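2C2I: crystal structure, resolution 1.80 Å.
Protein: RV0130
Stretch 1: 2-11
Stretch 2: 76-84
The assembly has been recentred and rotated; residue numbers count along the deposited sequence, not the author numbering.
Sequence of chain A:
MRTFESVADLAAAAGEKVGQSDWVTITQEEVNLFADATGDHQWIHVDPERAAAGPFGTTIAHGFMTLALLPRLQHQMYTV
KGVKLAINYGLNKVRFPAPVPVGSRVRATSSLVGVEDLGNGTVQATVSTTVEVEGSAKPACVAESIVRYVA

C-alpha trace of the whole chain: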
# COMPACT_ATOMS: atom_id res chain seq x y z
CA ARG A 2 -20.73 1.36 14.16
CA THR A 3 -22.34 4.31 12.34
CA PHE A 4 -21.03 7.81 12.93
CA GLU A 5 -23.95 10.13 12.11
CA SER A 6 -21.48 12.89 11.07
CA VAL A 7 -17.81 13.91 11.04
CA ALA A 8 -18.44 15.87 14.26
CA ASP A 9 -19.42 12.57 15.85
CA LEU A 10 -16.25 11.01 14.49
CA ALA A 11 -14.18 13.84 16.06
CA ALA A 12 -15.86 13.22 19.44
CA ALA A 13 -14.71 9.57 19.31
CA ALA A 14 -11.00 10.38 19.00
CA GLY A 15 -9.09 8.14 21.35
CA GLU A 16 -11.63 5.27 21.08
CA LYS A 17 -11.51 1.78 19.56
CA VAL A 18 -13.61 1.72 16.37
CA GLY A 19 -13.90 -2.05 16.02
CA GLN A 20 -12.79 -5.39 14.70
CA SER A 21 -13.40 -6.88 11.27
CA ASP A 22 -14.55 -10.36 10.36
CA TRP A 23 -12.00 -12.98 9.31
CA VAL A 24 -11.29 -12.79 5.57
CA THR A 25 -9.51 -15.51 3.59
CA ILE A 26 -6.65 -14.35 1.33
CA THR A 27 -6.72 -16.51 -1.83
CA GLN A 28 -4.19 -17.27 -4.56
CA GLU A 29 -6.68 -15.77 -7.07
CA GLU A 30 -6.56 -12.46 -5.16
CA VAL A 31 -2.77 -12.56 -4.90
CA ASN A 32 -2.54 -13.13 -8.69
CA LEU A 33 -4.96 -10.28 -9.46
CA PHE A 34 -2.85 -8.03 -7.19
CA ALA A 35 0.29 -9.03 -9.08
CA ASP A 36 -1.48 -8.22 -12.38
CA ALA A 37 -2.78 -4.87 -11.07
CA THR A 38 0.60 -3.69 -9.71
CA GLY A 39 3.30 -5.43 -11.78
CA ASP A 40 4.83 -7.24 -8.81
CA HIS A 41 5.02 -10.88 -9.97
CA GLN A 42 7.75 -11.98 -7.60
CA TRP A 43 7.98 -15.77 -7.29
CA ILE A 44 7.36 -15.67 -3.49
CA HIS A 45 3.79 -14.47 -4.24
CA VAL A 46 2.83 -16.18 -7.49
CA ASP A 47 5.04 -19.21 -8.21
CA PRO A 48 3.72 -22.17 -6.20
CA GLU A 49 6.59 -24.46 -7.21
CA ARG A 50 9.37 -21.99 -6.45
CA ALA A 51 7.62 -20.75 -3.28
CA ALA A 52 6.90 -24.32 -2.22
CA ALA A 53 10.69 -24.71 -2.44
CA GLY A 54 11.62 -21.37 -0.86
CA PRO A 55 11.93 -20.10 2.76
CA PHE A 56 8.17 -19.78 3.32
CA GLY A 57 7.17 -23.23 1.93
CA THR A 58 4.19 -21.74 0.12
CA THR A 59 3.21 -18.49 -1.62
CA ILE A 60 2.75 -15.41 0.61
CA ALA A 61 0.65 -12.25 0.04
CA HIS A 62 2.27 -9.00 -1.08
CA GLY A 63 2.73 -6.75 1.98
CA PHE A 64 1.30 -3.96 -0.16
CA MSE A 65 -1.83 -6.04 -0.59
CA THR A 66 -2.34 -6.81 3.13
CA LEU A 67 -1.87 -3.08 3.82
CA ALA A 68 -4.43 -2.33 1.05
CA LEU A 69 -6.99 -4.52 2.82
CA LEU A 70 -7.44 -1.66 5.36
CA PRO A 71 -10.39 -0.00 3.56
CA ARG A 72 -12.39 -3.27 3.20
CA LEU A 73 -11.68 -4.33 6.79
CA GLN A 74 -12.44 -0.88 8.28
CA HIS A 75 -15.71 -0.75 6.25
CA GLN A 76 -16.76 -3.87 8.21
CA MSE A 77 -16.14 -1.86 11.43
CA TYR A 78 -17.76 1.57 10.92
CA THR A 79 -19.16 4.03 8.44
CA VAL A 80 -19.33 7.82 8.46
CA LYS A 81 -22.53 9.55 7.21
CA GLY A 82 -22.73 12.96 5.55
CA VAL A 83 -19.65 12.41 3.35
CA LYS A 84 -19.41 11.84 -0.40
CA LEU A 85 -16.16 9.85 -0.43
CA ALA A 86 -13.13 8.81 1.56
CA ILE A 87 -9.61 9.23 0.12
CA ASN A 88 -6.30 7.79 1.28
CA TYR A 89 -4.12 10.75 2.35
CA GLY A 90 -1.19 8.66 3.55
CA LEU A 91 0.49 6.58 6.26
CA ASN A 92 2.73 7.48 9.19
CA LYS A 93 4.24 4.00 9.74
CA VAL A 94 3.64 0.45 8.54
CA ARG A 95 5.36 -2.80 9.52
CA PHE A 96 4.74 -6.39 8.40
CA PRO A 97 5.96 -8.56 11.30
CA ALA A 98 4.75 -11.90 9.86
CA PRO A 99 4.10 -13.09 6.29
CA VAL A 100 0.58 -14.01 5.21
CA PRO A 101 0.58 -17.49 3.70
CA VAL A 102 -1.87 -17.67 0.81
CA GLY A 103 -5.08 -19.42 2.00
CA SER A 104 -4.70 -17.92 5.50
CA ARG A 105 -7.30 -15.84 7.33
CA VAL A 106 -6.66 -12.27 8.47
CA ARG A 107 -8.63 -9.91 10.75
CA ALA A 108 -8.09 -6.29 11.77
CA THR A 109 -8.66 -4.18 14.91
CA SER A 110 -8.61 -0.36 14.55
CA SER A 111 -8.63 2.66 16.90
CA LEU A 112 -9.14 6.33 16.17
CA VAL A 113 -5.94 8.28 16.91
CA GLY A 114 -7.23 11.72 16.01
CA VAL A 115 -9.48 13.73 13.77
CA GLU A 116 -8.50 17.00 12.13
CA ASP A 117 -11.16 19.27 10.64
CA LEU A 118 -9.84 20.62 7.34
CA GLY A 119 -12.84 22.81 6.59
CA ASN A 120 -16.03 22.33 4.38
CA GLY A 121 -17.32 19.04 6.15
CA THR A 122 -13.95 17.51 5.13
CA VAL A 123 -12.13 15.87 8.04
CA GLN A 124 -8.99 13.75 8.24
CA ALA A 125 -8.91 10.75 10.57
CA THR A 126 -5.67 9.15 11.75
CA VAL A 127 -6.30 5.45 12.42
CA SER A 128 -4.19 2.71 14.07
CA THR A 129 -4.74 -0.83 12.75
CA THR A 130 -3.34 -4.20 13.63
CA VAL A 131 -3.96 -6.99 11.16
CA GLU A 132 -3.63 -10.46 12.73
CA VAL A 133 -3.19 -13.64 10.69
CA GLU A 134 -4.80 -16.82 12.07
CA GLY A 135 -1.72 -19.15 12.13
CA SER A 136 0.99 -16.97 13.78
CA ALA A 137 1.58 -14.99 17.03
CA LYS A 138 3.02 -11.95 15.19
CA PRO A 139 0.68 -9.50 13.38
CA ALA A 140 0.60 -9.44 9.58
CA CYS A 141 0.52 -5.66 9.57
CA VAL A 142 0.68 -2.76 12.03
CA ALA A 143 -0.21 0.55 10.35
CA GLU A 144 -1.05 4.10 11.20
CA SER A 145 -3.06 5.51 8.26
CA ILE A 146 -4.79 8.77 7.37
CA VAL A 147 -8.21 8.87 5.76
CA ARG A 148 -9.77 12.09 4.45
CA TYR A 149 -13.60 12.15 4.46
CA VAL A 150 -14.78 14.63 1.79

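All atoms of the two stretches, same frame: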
# COMPACT_ATOMS: atom_id res chain seq x y z
N ARG A 2 -20.50 0.02 13.52
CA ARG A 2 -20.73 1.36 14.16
C ARG A 2 -20.97 2.43 13.10
O ARG A 2 -20.22 2.53 12.13
CB ARG A 2 -19.52 1.71 15.03
CG ARG A 2 -19.59 3.01 15.78
CD ARG A 2 -18.33 3.23 16.60
NE ARG A 2 -18.52 4.32 17.55
CZ ARG A 2 -17.62 4.72 18.45
NH1 ARG A 2 -16.43 4.11 18.55
NH2 ARG A 2 -17.91 5.72 19.26
N THR A 3 -22.03 3.22 13.27
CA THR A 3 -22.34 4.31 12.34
C THR A 3 -22.07 5.63 13.05
O THR A 3 -22.61 5.88 14.13
CB THR A 3 -23.81 4.29 11.86
OG1 THR A 3 -24.06 3.13 11.06
CG2 THR A 3 -24.13 5.52 11.01
N PHE A 4 -21.22 6.45 12.46
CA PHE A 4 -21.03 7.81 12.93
C PHE A 4 -22.00 8.67 12.13
O PHE A 4 -21.88 8.75 10.91
CB PHE A 4 -19.57 8.25 12.73
CG PHE A 4 -18.59 7.53 13.64
CD1 PHE A 4 -18.34 7.99 14.93
CD2 PHE A 4 -17.91 6.39 13.21
CE1 PHE A 4 -17.44 7.33 15.78
CE2 PHE A 4 -17.02 5.72 14.05
CZ PHE A 4 -16.78 6.18 15.33
N GLU A 5 -22.93 9.32 12.80
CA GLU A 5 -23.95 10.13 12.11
C GLU A 5 -23.37 11.32 11.34
O GLU A 5 -24.04 11.88 10.45
CB GLU A 5 -25.05 10.58 13.09
CG GLU A 5 -25.83 9.43 13.76
CD GLU A 5 -26.59 8.54 12.77
OE1 GLU A 5 -27.10 9.06 11.75
OE2 GLU A 5 -26.68 7.31 13.02
N SER A 6 -22.14 11.72 11.68
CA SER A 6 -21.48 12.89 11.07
C SER A 6 -20.01 12.90 11.43
O SER A 6 -19.60 12.19 12.32
CB SER A 6 -22.08 14.19 11.61
OG SER A 6 -21.66 14.40 12.95
N VAL A 7 -19.25 13.78 10.78
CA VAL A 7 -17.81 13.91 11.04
C VAL A 7 -17.55 14.57 12.39
O VAL A 7 -16.51 14.33 13.01
CB VAL A 7 -17.09 14.66 9.91
CG1 VAL A 7 -17.05 13.78 8.65
CG2 VAL A 7 -17.71 16.06 9.63
N ALA A 8 -18.50 15.37 12.86
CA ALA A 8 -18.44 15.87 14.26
C ALA A 8 -18.49 14.72 15.26
O ALA A 8 -17.84 14.73 16.32
CB ALA A 8 -19.58 16.84 14.50
N ASP A 9 -19.25 13.69 14.92
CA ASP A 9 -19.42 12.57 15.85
C ASP A 9 -18.16 11.73 15.82
O ASP A 9 -17.77 11.17 16.83
CB ASP A 9 -20.64 11.74 15.50
CG ASP A 9 -21.95 12.47 15.83
OD1 ASP A 9 -21.89 13.62 16.32
OD2 ASP A 9 -23.03 11.88 15.60
N LEU A 10 -17.55 11.66 14.65
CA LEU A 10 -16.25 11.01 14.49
C LEU A 10 -15.18 11.71 15.37
O LEU A 10 -14.46 11.06 16.16
CB LEU A 10 -15.84 11.00 13.01
CG LEU A 10 -14.59 10.21 12.63
CD1 LEU A 10 -14.81 8.72 12.83
CD2 LEU A 10 -14.13 10.56 11.22
N ALA A 11 -15.10 13.03 15.25
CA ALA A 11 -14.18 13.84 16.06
C ALA A 11 -14.34 13.59 17.56
O ALA A 11 -13.36 13.48 18.29
CB ALA A 11 -14.34 15.31 15.74
N GLN A 76 -16.07 -2.89 7.38
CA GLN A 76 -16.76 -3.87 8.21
C GLN A 76 -16.94 -3.37 9.65
O GLN A 76 -17.82 -3.87 10.38
CB GLN A 76 -15.99 -5.21 8.24
CG GLN A 76 -16.05 -6.00 6.93
CD GLN A 76 -15.31 -7.32 7.00
OE1 GLN A 76 -14.82 -7.73 8.05
NE2 GLN A 76 -15.24 -8.01 5.87
N MSE A 77 -16.13 -2.39 10.05
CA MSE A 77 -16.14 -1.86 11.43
C MSE A 77 -17.05 -0.66 11.65
O MSE A 77 -17.72 -0.58 12.68
CB MSE A 77 -14.73 -1.47 11.85
CG MSE A 77 -13.70 -2.57 11.75
SE MSE A 77 -12.00 -1.80 12.26
CE MSE A 77 -10.82 -3.01 11.45
N TYR A 78 -17.03 0.30 10.73
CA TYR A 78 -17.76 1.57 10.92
C TYR A 78 -18.01 2.23 9.59
O TYR A 78 -17.35 1.91 8.59
CB TYR A 78 -17.02 2.56 11.84
CG TYR A 78 -15.64 2.94 11.37
CD1 TYR A 78 -15.41 4.12 10.66
CD2 TYR A 78 -14.56 2.11 11.61
CE1 TYR A 78 -14.12 4.45 10.21
CE2 TYR A 78 -13.28 2.42 11.16
CZ TYR A 78 -13.07 3.58 10.47
OH TYR A 78 -11.78 3.85 10.06
N THR A 79 -18.98 3.14 9.57
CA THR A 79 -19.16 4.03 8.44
C THR A 79 -19.37 5.44 8.97
O THR A 79 -19.70 5.62 10.14
CB THR A 79 -20.36 3.63 7.56
OG1 THR A 79 -21.55 3.66 8.35
CG2 THR A 79 -20.17 2.21 6.98
N VAL A 80 -19.16 6.42 8.10
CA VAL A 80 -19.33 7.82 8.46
C VAL A 80 -20.36 8.45 7.49
O VAL A 80 -20.13 8.48 6.29
CB VAL A 80 -17.99 8.59 8.39
CG1 VAL A 80 -18.17 10.09 8.71
CG2 VAL A 80 -16.94 7.96 9.31
N LYS A 81 -21.47 8.94 8.03
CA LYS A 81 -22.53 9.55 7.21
C LYS A 81 -22.20 11.00 6.88
O LYS A 81 -21.34 11.63 7.52
CB LYS A 81 -23.88 9.48 7.93
CG LYS A 81 -24.55 8.11 7.95
CD LYS A 81 -25.77 8.15 8.84
CE LYS A 81 -26.72 6.96 8.60
NZ LYS A 81 -27.87 6.97 9.55
N GLY A 82 -22.89 11.55 5.88
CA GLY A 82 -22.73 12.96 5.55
C GLY A 82 -21.47 13.27 4.74
O GLY A 82 -21.10 14.43 4.57
N VAL A 83 -20.81 12.22 4.24
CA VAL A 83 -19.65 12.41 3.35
C VAL A 83 -19.82 11.72 1.98
O VAL A 83 -20.42 10.65 1.86
CB VAL A 83 -18.30 12.01 4.04
CG1 VAL A 83 -17.97 12.99 5.18
CG2 VAL A 83 -18.35 10.59 4.55
N LYS A 84 -19.26 12.34 0.96
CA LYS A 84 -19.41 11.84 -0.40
C LYS A 84 -18.42 10.71 -0.70
O LYS A 84 -18.73 9.81 -1.47
CB LYS A 84 -19.19 12.96 -1.39
CG LYS A 84 -20.33 13.94 -1.48
CD LYS A 84 -19.89 15.32 -1.98
CE LYS A 84 -19.25 15.29 -3.36
NZ LYS A 84 -19.51 16.59 -4.07
O HOH W 1 -20.69 14.13 8.15

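The contact is a short parallel β-pairing between residues 76 positions apart in one chain, held by a ladder of backbone hydrogen bonds and extended by a salt bridge, a bridging water and a small apolar cluster. The register is constant: T3 pairs with T79 (CA to CA, 5.0 Å) and F4 with V80 (CA to CA, 4.8 Å). Three bonds zigzag between the strands, as parallel pairing requires. T79 N donates to R2 O at 2.9 Å, F4 N to T79 O at 2.9 Å, and K81 N to F4 O at 2.9 Å; N-H...O angles of 177° and 178° make the last two almost linear, whereas the first is bent to 149°. R2 O also receives a CA-H...O contact from Y78 CA at 2.9 Å, and R2 N donates to M77 O at 3.0 Å.

The two sheet faces differ in character. T3 and T79 share one, where T3 OG1 lies 3.7 Å from T79 OG1, and the methyl T3 CG2 is 3.8 Å from K81 CD. F4 and V80 share the other, with F4 CD2 4.3 Å from V80 CG2; the F4 ring also presents its edge to Y78, F4 CE2 lying 3.9 Å from Y78 CB. V80 reaches the helix that follows T3 and F4 as well, its CG1 3.9 Å from V7 CG1 and its CG2 4.2 Å from L10 CD1. V7 CG1 in turn meets V83 CG1 at 3.7 Å.

Beyond the strands, the extended K81 side chain brings NZ to 3.1 Å from E5 OE1, a salt bridge. V7 N and K81 O, 4.4 Å apart, are instead joined by water 1, which accepts from V7 N (3.0 Å) and donates to K81 O (2.7 Å). S6 caps the helix, its OG accepting from D9 N at 3.2 Å.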